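Local coordinates for HTH-type transcriptional regulator mcbR (Escherichia coli UMEA 3718-1, PDB 4P9F), which represses expression of McbA by binding to its promoter region, which prevents colanic acid overproduction and mucoidy and is important for biofilm formation, at residues Leu8-Glu11 with Asn12-His16; Leu38-Ser41 with Ile42-Arg46; Asn80-Arg83 with Tyr84-Leu88; Pro143-Cys146 with Glu147-Gln151. All blocks are in the same frame, centred on the assembly; numbering follows the deposited sequence.

Interaction 1 of 4, residues Leu8-Glu11 with Asn12-His16; sequences LQVE and NDLKH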
loop_
_atom_site.group_PDB
_atom_site.type_symbol
_atom_site.label_atom_id
_atom_site.label_comp_id
_atom_site.label_asym_id
_atom_site.label_seq_id
_atom_site.Cartn_x
_atom_site.Cartn_y
_atom_site.Cartn_z
ATOM N N LEU A 8 -1.783 -19.400 2.895
ATOM C CA LEU A 8 -2.471 -18.155 3.264
ATOM C C LEU A 8 -2.644 -18.071 4.777
ATOM O O LEU A 8 -2.514 -17.000 5.358
ATOM C CB LEU A 8 -3.846 -18.060 2.589
ATOM C CG LEU A 8 -4.712 -16.824 2.933
ATOM C CD1 LEU A 8 -3.943 -15.527 2.606
ATOM C CD2 LEU A 8 -6.050 -16.879 2.172
ATOM N N GLN A 9 -2.900 -19.221 5.407
ATOM C CA GLN A 9 -3.146 -19.257 6.836
ATOM C C GLN A 9 -1.884 -18.883 7.600
ATOM O O GLN A 9 -1.914 -18.084 8.541
ATOM C CB GLN A 9 -3.619 -20.656 7.250
ATOM C CG GLN A 9 -4.089 -20.726 8.661
ATOM C CD GLN A 9 -5.228 -19.758 8.902
ATOM O OE1 GLN A 9 -5.134 -18.865 9.749
ATOM N NE2 GLN A 9 -6.306 -19.916 8.135
ATOM N N VAL A 10 -0.761 -19.438 7.185
ATOM C CA VAL A 10 0.508 -19.050 7.801
ATOM C C VAL A 10 0.821 -17.569 7.537
ATOM O O VAL A 10 1.271 -16.856 8.414
ATOM C CB VAL A 10 1.685 -19.916 7.281
ATOM C CG1 VAL A 10 3.003 -19.445 7.901
ATOM C CG2 VAL A 10 1.438 -21.422 7.592
ATOM N N GLU A 11 0.583 -17.119 6.304
ATOM C CA GLU A 11 0.861 -15.739 5.960
ATOM C C GLU A 11 0.046 -14.742 6.801
ATOM O O GLU A 11 0.590 -13.762 7.318
ATOM C CB GLU A 11 0.557 -15.479 4.492
ATOM C CG GLU A 11 0.951 -14.061 4.102
ATOM C CD GLU A 11 0.488 -13.682 2.718
ATOM O OE1 GLU A 11 -0.304 -14.451 2.116
ATOM O OE2 GLU A 11 0.942 -12.622 2.234
ATOM N N ASN A 12 -1.256 -14.994 6.921
ATOM C CA ASN A 12 -2.120 -14.132 7.731
ATOM C C ASN A 12 -1.736 -14.151 9.194
ATOM O O ASN A 12 -1.767 -13.113 9.860
ATOM C CB ASN A 12 -3.584 -14.529 7.561
ATOM C CG ASN A 12 -4.127 -14.119 6.212
ATOM O OD1 ASN A 12 -3.614 -13.185 5.578
ATOM N ND2 ASN A 12 -5.179 -14.786 5.772
ATOM N N ASP A 13 -1.355 -15.321 9.704
ATOM C CA ASP A 13 -0.920 -15.387 11.102
ATOM C C ASP A 13 0.386 -14.608 11.333
ATOM O O ASP A 13 0.536 -13.905 12.334
ATOM C CB ASP A 13 -0.791 -16.839 11.547
ATOM C CG ASP A 13 -2.167 -17.516 11.702
ATOM O OD1 ASP A 13 -3.177 -16.781 11.823
ATOM O OD2 ASP A 13 -2.242 -18.767 11.699
ATOM N N LEU A 14 1.327 -14.719 10.405
ATOM C CA LEU A 14 2.548 -13.927 10.497
ATOM C C LEU A 14 2.251 -12.421 10.351
ATOM O O LEU A 14 2.862 -11.602 11.027
ATOM C CB LEU A 14 3.557 -14.347 9.432
ATOM C CG LEU A 14 4.234 -15.704 9.647
ATOM C CD1 LEU A 14 4.979 -16.130 8.396
ATOM C CD2 LEU A 14 5.158 -15.649 10.866
ATOM N N LYS A 15 1.344 -12.051 9.451
ATOM C CA LYS A 15 0.941 -10.635 9.341
ATOM C C LYS A 15 0.374 -10.142 10.667
ATOM O O LYS A 15 0.691 -9.042 11.132
ATOM C CB LYS A 15 -0.082 -10.449 8.231
ATOM C CG LYS A 15 0.493 -10.530 6.807
ATOM C CD LYS A 15 -0.630 -10.305 5.757
ATOM C CE LYS A 15 -0.080 -10.274 4.316
ATOM N NZ LYS A 15 -1.158 -10.053 3.265
ATOM N N HIS A 16 -0.452 -10.983 11.285
ATOM C CA HIS A 16 -1.073 -10.646 12.560
ATOM C C HIS A 16 -0.013 -10.473 13.649
ATOM O O HIS A 16 -0.004 -9.467 14.350
ATOM C CB HIS A 16 -2.102 -11.719 12.952
ATOM C CG HIS A 16 -2.868 -11.389 14.198
ATOM N ND1 HIS A 16 -2.493 -11.842 15.442
ATOM C CD2 HIS A 16 -3.931 -10.572 14.404
ATOM C CE1 HIS A 16 -3.325 -11.368 16.357
ATOM N NE2 HIS A 16 -4.204 -10.592 15.751
#
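On helix 6-19 of the GntR-type helix-turn-helix domain, Glu-11 and Lys-15 lie one turn apart on the same side of the helix, an i to i+4 acid-base pair. Their side chains run in the same direction. Glu-11 has CG opposite the backbone N (chi1 -176°), while CG of Lys-15 lies beside its own backbone N (chi1 -74°), which brings the two extended chains alongside. The salt bridge is long, 3.5 Å from Glu-11 OE2 to Lys-15 NZ, and the methylene comes closer, with Lys-15 CE 3.3 Å from OE2 of Glu-11. The other carboxylate oxygen, OE1, forms a salt bridge with Arg-51 of helix 42-54, so one glutamate serves two bases and ties two helices together. With an alanine here, Arg-51 and Lys-15 would probably both be left without their carboxylate mate. Below the charges the helix is regular: Lys-15 N donates to Glu-11 O at 2.8 Å. The buried side of the helix suits aliphatic residues, Val-10 meeting Leu-38 and Leu-14 meeting Leu-49; between themselves they touch through Val-10 CG1 and Leu-14 CD1, 3.9 Å apart. On the more exposed side, Leu-8 CD1 packs 3.5 Å from the amide nitrogen ND2 of Asn-12.

Interaction 2 of 4, residues Leu38-Ser41 with Ile42-Arg46; sequences LGMS and ITPVR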
loop_
_atom_site.group_PDB
_atom_site.type_symbol
_atom_site.label_atom_id
_atom_site.label_comp_id
_atom_site.label_asym_id
_atom_site.label_seq_id
_atom_site.Cartn_x
_atom_site.Cartn_y
_atom_site.Cartn_z
ATOM N N LEU A 38 4.298 -25.461 13.673
ATOM C CA LEU A 38 2.958 -25.480 13.083
ATOM C C LEU A 38 2.532 -26.871 12.637
ATOM O O LEU A 38 1.408 -27.061 12.150
ATOM C CB LEU A 38 2.889 -24.521 11.886
ATOM C CG LEU A 38 3.195 -23.056 12.222
ATOM C CD1 LEU A 38 3.073 -22.165 11.012
ATOM C CD2 LEU A 38 2.298 -22.573 13.358
ATOM N N GLY A 39 3.430 -27.843 12.793
ATOM C CA GLY A 39 3.153 -29.212 12.375
ATOM C C GLY A 39 2.907 -29.317 10.878
ATOM O O GLY A 39 2.092 -30.129 10.438
HETATM N N MSE A 40 3.620 -28.497 10.103
HETATM C CA MSE A 40 3.436 -28.431 8.651
HETATM C C MSE A 40 4.677 -28.786 7.871
HETATM O O MSE A 40 5.782 -28.750 8.396
HETATM C CB MSE A 40 3.023 -27.027 8.206
HETATM C CG MSE A 40 1.629 -26.640 8.586
HETATM SE SE MSE A 40 1.236 -24.856 7.895
HETATM C CE MSE A 40 -0.489 -24.669 8.776
ATOM N N SER A 41 4.479 -29.065 6.585
ATOM C CA SER A 41 5.569 -29.110 5.619
ATOM C C SER A 41 6.241 -27.750 5.505
ATOM O O SER A 41 5.626 -26.712 5.753
ATOM C CB SER A 41 5.070 -29.553 4.244
ATOM O OG SER A 41 4.430 -30.803 4.367
ATOM N N ILE A 42 7.521 -27.772 5.165
ATOM C CA ILE A 42 8.284 -26.559 4.873
ATOM C C ILE A 42 7.656 -25.688 3.785
ATOM O O ILE A 42 7.710 -24.449 3.837
ATOM C CB ILE A 42 9.718 -26.937 4.389
ATOM C CG1 ILE A 42 10.517 -27.560 5.517
ATOM C CG2 ILE A 42 10.478 -25.720 3.934
ATOM C CD1 ILE A 42 10.654 -26.660 6.683
ATOM N N THR A 43 7.077 -26.347 2.785
ATOM C CA THR A 43 6.605 -25.645 1.587
ATOM C C THR A 43 5.621 -24.484 1.827
ATOM O O THR A 43 5.904 -23.369 1.403
ATOM C CB THR A 43 5.979 -26.635 0.593
ATOM O OG1 THR A 43 6.963 -27.615 0.241
ATOM C CG2 THR A 43 5.508 -25.902 -0.649
ATOM N N PRO A 44 4.493 -24.720 2.534
ATOM C CA PRO A 44 3.627 -23.535 2.701
ATOM C C PRO A 44 4.214 -22.480 3.649
ATOM O O PRO A 44 3.931 -21.299 3.492
ATOM C CB PRO A 44 2.332 -24.112 3.297
ATOM C CG PRO A 44 2.765 -25.387 4.008
ATOM C CD PRO A 44 3.913 -25.939 3.144
ATOM N N VAL A 45 5.048 -22.907 4.589
ATOM C CA VAL A 45 5.679 -21.979 5.538
ATOM C C VAL A 45 6.687 -21.095 4.816
ATOM O O VAL A 45 6.641 -19.866 4.933
ATOM C CB VAL A 45 6.352 -22.749 6.688
ATOM C CG1 VAL A 45 7.056 -21.774 7.641
ATOM C CG2 VAL A 45 5.272 -23.559 7.429
ATOM N N ARG A 46 7.573 -21.718 4.030
ATOM C CA ARG A 46 8.523 -20.943 3.229
ATOM C C ARG A 46 7.819 -19.978 2.260
ATOM O O ARG A 46 8.236 -18.823 2.119
ATOM C CB ARG A 46 9.452 -21.871 2.439
ATOM C CG ARG A 46 10.547 -21.101 1.671
ATOM C CD ARG A 46 11.344 -21.998 0.711
ATOM N NE ARG A 46 10.484 -22.525 -0.343
ATOM C CZ ARG A 46 10.109 -23.798 -0.442
ATOM N NH1 ARG A 46 10.554 -24.698 0.429
ATOM N NH2 ARG A 46 9.304 -24.177 -1.425
#
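Leu-38, Met-40 (a selenomethionine) and Val-45 pack together across the turn of the DNA-binding helix-turn-helix, where helix 31-38 gives way to helix 42-54. Two of the three apolar contacts meet on one methyl, CG2 of Val-45. It lies 4.4 Å from Leu-38 CD1 and 4.2 Å from Met-40 CB, and it takes this place because chi1 of 178° sets CG1 opposite the backbone N and leaves CG2 beside that N. A branched residue thus reaches both neighbours with one short methyl. The extended chain of Met-40 reaches past it, bringing SE to 4.2 Å from CG of Pro-44.

The backbone contacts include no hydrogen bond between the two segments. Ser-41 O sits 3.2 Å from Pro-44 CD and 3.6 Å from Val-45 CG2, so the carbonyl rests against carbon. Proline suits the opening turn of a helix, where its missing N-H costs no helical bond; the regular pattern appears with Arg-46 N donating to Ile-42 O at 2.7 Å. Gly-39 ends the preceding helix, its positive phi (62°) completing a Schellman motif.

Around this corner, Leu-38 and Met-40 pack on Val-10 of helix 6-19, Pro-44 meets Leu-6 and Thr-7 of that helix, and Ile-42 and Val-45 lean back on Ala-35 and Leu-34 of helix 31-38.

Interaction 3 of 4, residues Asn80-Arg83 with Tyr84-Leu88; sequences NRIR and YELEL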
loop_
_atom_site.group_PDB
_atom_site.type_symbol
_atom_site.label_atom_id
_atom_site.label_comp_id
_atom_site.label_asym_id
_atom_site.label_seq_id
_atom_site.Cartn_x
_atom_site.Cartn_y
_atom_site.Cartn_z
ATOM N N ASN A 80 3.723 6.377 9.293
ATOM C CA ASN A 80 2.661 7.151 9.941
ATOM C C ASN A 80 2.082 8.241 9.043
ATOM O O ASN A 80 0.870 8.431 9.003
ATOM C CB ASN A 80 3.171 7.778 11.239
ATOM C CG ASN A 80 3.288 6.766 12.348
ATOM O OD1 ASN A 80 2.555 5.780 12.372
ATOM N ND2 ASN A 80 4.221 6.992 13.267
ATOM N N ARG A 81 2.949 8.926 8.310
ATOM C CA ARG A 81 2.512 9.977 7.400
ATOM C C ARG A 81 1.636 9.399 6.294
ATOM O O ARG A 81 0.602 9.975 5.949
ATOM C CB ARG A 81 3.712 10.713 6.805
ATOM C CG ARG A 81 4.498 11.485 7.842
ATOM C CD ARG A 81 5.772 12.068 7.271
ATOM N NE ARG A 81 5.496 13.167 6.366
ATOM C CZ ARG A 81 6.423 13.999 5.916
ATOM N NH1 ARG A 81 7.686 13.843 6.288
ATOM N NH2 ARG A 81 6.086 14.984 5.096
ATOM N N ILE A 82 2.030 8.247 5.764
ATOM C CA ILE A 82 1.245 7.598 4.725
ATOM C C ILE A 82 -0.100 7.127 5.274
ATOM O O ILE A 82 -1.153 7.421 4.712
ATOM C CB ILE A 82 1.985 6.388 4.105
ATOM C CG1 ILE A 82 3.327 6.818 3.493
ATOM C CG2 ILE A 82 1.108 5.732 3.024
ATOM C CD1 ILE A 82 4.246 5.651 3.121
ATOM N N ARG A 83 -0.081 6.410 6.384
ATOM C CA ARG A 83 -1.321 5.835 6.876
ATOM C C ARG A 83 -2.250 6.901 7.442
ATOM O O ARG A 83 -3.459 6.704 7.508
ATOM C CB ARG A 83 -1.027 4.783 7.922
ATOM C CG ARG A 83 -0.570 5.353 9.244
ATOM C CD ARG A 83 -0.184 4.205 10.148
ATOM N NE ARG A 83 0.169 4.637 11.499
ATOM C CZ ARG A 83 -0.661 4.625 12.533
ATOM N NH1 ARG A 83 -1.920 4.200 12.389
ATOM N NH2 ARG A 83 -0.220 5.019 13.717
ATOM N N TYR A 84 -1.682 8.017 7.863
ATOM C CA TYR A 84 -2.497 9.136 8.311
ATOM C C TYR A 84 -3.525 9.487 7.242
ATOM O O TYR A 84 -4.723 9.462 7.510
ATOM C CB TYR A 84 -1.621 10.343 8.629
ATOM C CG TYR A 84 -2.381 11.569 9.092
ATOM C CD1 TYR A 84 -2.736 11.741 10.430
ATOM C CD2 TYR A 84 -2.739 12.556 8.189
ATOM C CE1 TYR A 84 -3.431 12.887 10.847
ATOM C CE2 TYR A 84 -3.423 13.695 8.592
ATOM C CZ TYR A 84 -3.765 13.859 9.919
ATOM O OH TYR A 84 -4.449 14.996 10.292
ATOM N N GLU A 85 -3.065 9.748 6.018
ATOM C CA GLU A 85 -3.982 10.082 4.932
ATOM C C GLU A 85 -4.939 8.956 4.603
ATOM O O GLU A 85 -6.123 9.201 4.381
ATOM C CB GLU A 85 -3.224 10.490 3.667
ATOM C CG GLU A 85 -2.319 11.674 3.874
ATOM C CD GLU A 85 -3.082 12.946 4.231
ATOM O OE1 GLU A 85 -4.262 13.078 3.833
ATOM O OE2 GLU A 85 -2.493 13.821 4.897
ATOM N N LEU A 86 -4.439 7.722 4.573
ATOM C CA LEU A 86 -5.273 6.600 4.152
ATOM C C LEU A 86 -6.361 6.275 5.163
ATOM O O LEU A 86 -7.503 6.001 4.782
ATOM C CB LEU A 86 -4.413 5.360 3.914
ATOM C CG LEU A 86 -3.367 5.522 2.798
ATOM C CD1 LEU A 86 -2.603 4.211 2.504
ATOM C CD2 LEU A 86 -3.996 6.101 1.515
ATOM N N GLU A 87 -6.017 6.304 6.449
ATOM C CA GLU A 87 -6.974 5.947 7.490
ATOM C C GLU A 87 -8.058 7.031 7.662
ATOM O O GLU A 87 -9.225 6.715 7.874
ATOM C CB GLU A 87 -6.237 5.681 8.815
ATOM C CG GLU A 87 -5.343 4.409 8.749
ATOM C CD GLU A 87 -4.791 3.978 10.111
ATOM O OE1 GLU A 87 -5.550 3.947 11.100
ATOM O OE2 GLU A 87 -3.597 3.682 10.190
ATOM N N LEU A 88 -7.671 8.296 7.522
ATOM C CA LEU A 88 -8.631 9.385 7.567
ATOM C C LEU A 88 -9.568 9.313 6.359
ATOM O O LEU A 88 -10.757 9.619 6.458
ATOM C CB LEU A 88 -7.913 10.734 7.610
ATOM C CG LEU A 88 -7.174 11.039 8.923
ATOM C CD1 LEU A 88 -6.651 12.471 8.943
ATOM C CD2 LEU A 88 -8.068 10.778 10.106
HETATM O O HOH W 1 0.269 12.845 6.274
#
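OE2 of Glu-87 is gripped by Arg-83 NH1 and by the indole NE1 of Trp-153, deep in the all-helical FCD domain, where Arg-83 and Glu-87 form an i to i+4 salt bridge on helix 73-95. Arg-83 NH1 lies 2.8 Å from Glu-87 OE2. NH1 arrives on the syn side of the carboxylate but 28° out of its plane, whereas the oxygen lies nearly in the plane of the guanidinium, at its edge. The other oxygen of Glu-87, OE1, accepts from Tyr-137 OH and pairs with Arg-133, so two arginines gather round a single buried acid.

Arg-83 gets its bearing from the uncommon first torsion that places CG between the backbone N and the carbonyl carbon (chi1 73°). From there the extended chain runs back beside Asn-80. Arg-83 NE and NH2 both point to one amide oxygen, Asn-80 OD1, at 2.8 Å and 3.2 Å; NE lies in the carbonyl plane, NH2 well above it. Held at both edges, the guanidinium can hardly turn. A leucine in its place would probably leave Asn-80 OD1 without these donors and Glu-87 with less compensation for its charge.

Ile-82 and Leu-86 run side by side on another flank, CG2 of Ile-82 to CD1 of Leu-86 at 4.0 Å, and apolar residues suit it because it faces the second subunit: Leu-86 meets Leu-86 of that chain. On the more exposed flank, a water donates to Arg-81 O at 2.9 Å and to Glu-85 OE2 at 3.2 Å.

Interaction 4 of 4, residues Pro143-Cys146 with Glu147-Gln151; sequences PILC and EMIEQ
Four successive i to i+4 bonds, from Glu-147 N to Pro-143 O at 2.9 Å through to Glu-150 N to Cys-146 O at the same length, set the opening turns of helix 143-156. Proline suits the first position, since no helical acceptor lies behind its nitrogen.

Ile-144 O does double work: it takes the N-H of Met-148 (a selenomethionine) at 3.0 Å and also a water at 2.9 Å. The same water donates to Glu-147 OE1 at 2.8 Å, tying the glutamate back to the backbone a turn earlier. Glu-147 bends at chi2 (-79°), which folds its carboxylate along the helix. There Glu-147 OE1 also receives Gln-151 NE2 at 3.1 Å on its syn lone pair, with the oxygen near the amide plane. Gln-151 is thus bonded at both ends of its amide, NE2 to Glu-147 and OE1 to NE2 of Gln-151 of the second subunit.

Another flank is apolar. Leu-145 CG and Ile-149 CD1 lie 4.2 Å apart, and the CG1 of Ile-149 rests against Leu-145 O at 3.4 Å. Cys-146 is buried, a small side chain against Tyr-137 and His-138 of helix 122-138.

This helix is wedged between others. At its beginning Leu-145 N donates to OE2 of Glu-78 of the second subunit, and further along Met-148 packs on Leu-152 of that subunit. Within the chain, Leu-145 and Met-148 pack on Leu-86 of helix 73-95, Ile-149 on Ala-90 of that helix and on Tyr-137 of helix 122-138.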
loop_
_atom_site.group_PDB
_atom_site.type_symbol
_atom_site.label_atom_id
_atom_site.label_comp_id
_atom_site.label_asym_id
_atom_site.label_seq_id
_atom_site.Cartn_x
_atom_site.Cartn_y
_atom_site.Cartn_z
ATOM N N PRO A 143 -11.829 -2.095 -0.581
ATOM C CA PRO A 143 -10.995 -3.234 -0.162
ATOM C C PRO A 143 -9.503 -3.019 -0.367
ATOM O O PRO A 143 -8.703 -3.483 0.446
ATOM C CB PRO A 143 -11.480 -4.383 -1.061
ATOM C CG PRO A 143 -12.788 -3.951 -1.572
ATOM C CD PRO A 143 -12.778 -2.474 -1.641
ATOM N N ILE A 144 -9.133 -2.344 -1.451
ATOM C CA ILE A 144 -7.725 -2.070 -1.731
ATOM C C ILE A 144 -7.167 -1.035 -0.749
ATOM O O ILE A 144 -6.020 -1.150 -0.276
ATOM C CB ILE A 144 -7.531 -1.587 -3.182
ATOM C CG1 ILE A 144 -8.044 -2.661 -4.155
ATOM C CG2 ILE A 144 -6.064 -1.317 -3.462
ATOM C CD1 ILE A 144 -7.872 -2.289 -5.629
ATOM N N LEU A 145 -7.985 -0.036 -0.422
ATOM C CA LEU A 145 -7.593 0.950 0.586
ATOM C C LEU A 145 -7.379 0.256 1.921
ATOM O O LEU A 145 -6.347 0.432 2.546
ATOM C CB LEU A 145 -8.651 2.059 0.728
ATOM C CG LEU A 145 -8.489 3.108 1.834
ATOM C CD1 LEU A 145 -7.184 3.867 1.698
ATOM C CD2 LEU A 145 -9.666 4.106 1.825
ATOM N N CYS A 146 -8.335 -0.574 2.328
ATOM C CA CYS A 146 -8.200 -1.306 3.590
ATOM C C CYS A 146 -6.994 -2.247 3.637
ATOM O O CYS A 146 -6.287 -2.282 4.639
ATOM C CB CYS A 146 -9.480 -2.118 3.857
ATOM S SG CYS A 146 -10.937 -1.039 4.139
ATOM N N GLU A 147 -6.761 -2.997 2.558
ATOM C CA GLU A 147 -5.602 -3.891 2.486
ATOM C C GLU A 147 -4.313 -3.097 2.611
ATOM O O GLU A 147 -3.371 -3.518 3.272
ATOM C CB GLU A 147 -5.586 -4.712 1.182
ATOM C CG GLU A 147 -4.665 -5.982 1.232
ATOM C CD GLU A 147 -3.147 -5.715 1.035
ATOM O OE1 GLU A 147 -2.766 -4.690 0.422
ATOM O OE2 GLU A 147 -2.323 -6.553 1.488
HETATM N N MSE A 148 -4.263 -1.942 1.966
HETATM C CA MSE A 148 -3.058 -1.119 2.042
HETATM C C MSE A 148 -2.820 -0.628 3.476
HETATM O O MSE A 148 -1.682 -0.580 3.956
HETATM C CB MSE A 148 -3.149 0.076 1.090
HETATM C CG MSE A 148 -1.874 0.914 1.105
HETATM SE SE MSE A 148 -1.671 2.056 -0.459
HETATM C CE MSE A 148 -1.704 0.642 -1.793
ATOM N N ILE A 149 -3.899 -0.270 4.157
ATOM C CA ILE A 149 -3.804 0.141 5.558
ATOM C C ILE A 149 -3.262 -1.034 6.396
ATOM O O ILE A 149 -2.345 -0.860 7.190
ATOM C CB ILE A 149 -5.173 0.639 6.098
ATOM C CG1 ILE A 149 -5.560 1.973 5.421
ATOM C CG2 ILE A 149 -5.139 0.802 7.638
ATOM C CD1 ILE A 149 -7.001 2.453 5.750
ATOM N N GLU A 150 -3.786 -2.233 6.173
ATOM C CA GLU A 150 -3.277 -3.417 6.882
ATOM C C GLU A 150 -1.806 -3.659 6.576
ATOM O O GLU A 150 -1.017 -4.030 7.459
ATOM C CB GLU A 150 -4.084 -4.649 6.486
ATOM C CG GLU A 150 -5.492 -4.645 7.014
ATOM C CD GLU A 150 -6.140 -5.999 6.886
ATOM O OE1 GLU A 150 -6.752 -6.232 5.832
ATOM O OE2 GLU A 150 -6.015 -6.837 7.807
ATOM N N GLN A 151 -1.430 -3.432 5.322
ATOM C CA GLN A 151 -0.040 -3.598 4.895
ATOM C C GLN A 151 0.886 -2.657 5.696
ATOM O O GLN A 151 1.955 -3.049 6.172
ATOM C CB GLN A 151 0.056 -3.313 3.404
ATOM C CG GLN A 151 1.093 -4.083 2.660
ATOM C CD GLN A 151 1.204 -3.631 1.214
ATOM O OE1 GLN A 151 2.287 -3.333 0.738
ATOM N NE2 GLN A 151 0.076 -3.570 0.522
HETATM O O HOH W 2 -3.761 -2.613 -1.216
#

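How the interactions relate
From the N terminus the four contacts follow in series; none nests in or crosses another, and only interaction 2 spans a turn between helices. Interactions 1 and 2 share the DNA-binding domain and touch where Val-10 CG2 lies 3.5 Å from Met-40 SE, joining the first helix to the helix-turn-helix. Interactions 3 and 4 sit in the FCD domain, centres about 11 Å apart, with Leu-86 CD1 3.7 Å from Met-148 CG; both reach the second subunit. Interaction 1 meets interaction 4 across the two domains, where Lys-15 NZ packs 4.1 Å from Glu-147 OE2, whereas interaction 2 is remote from interaction 3, their centres about 35 Å apart.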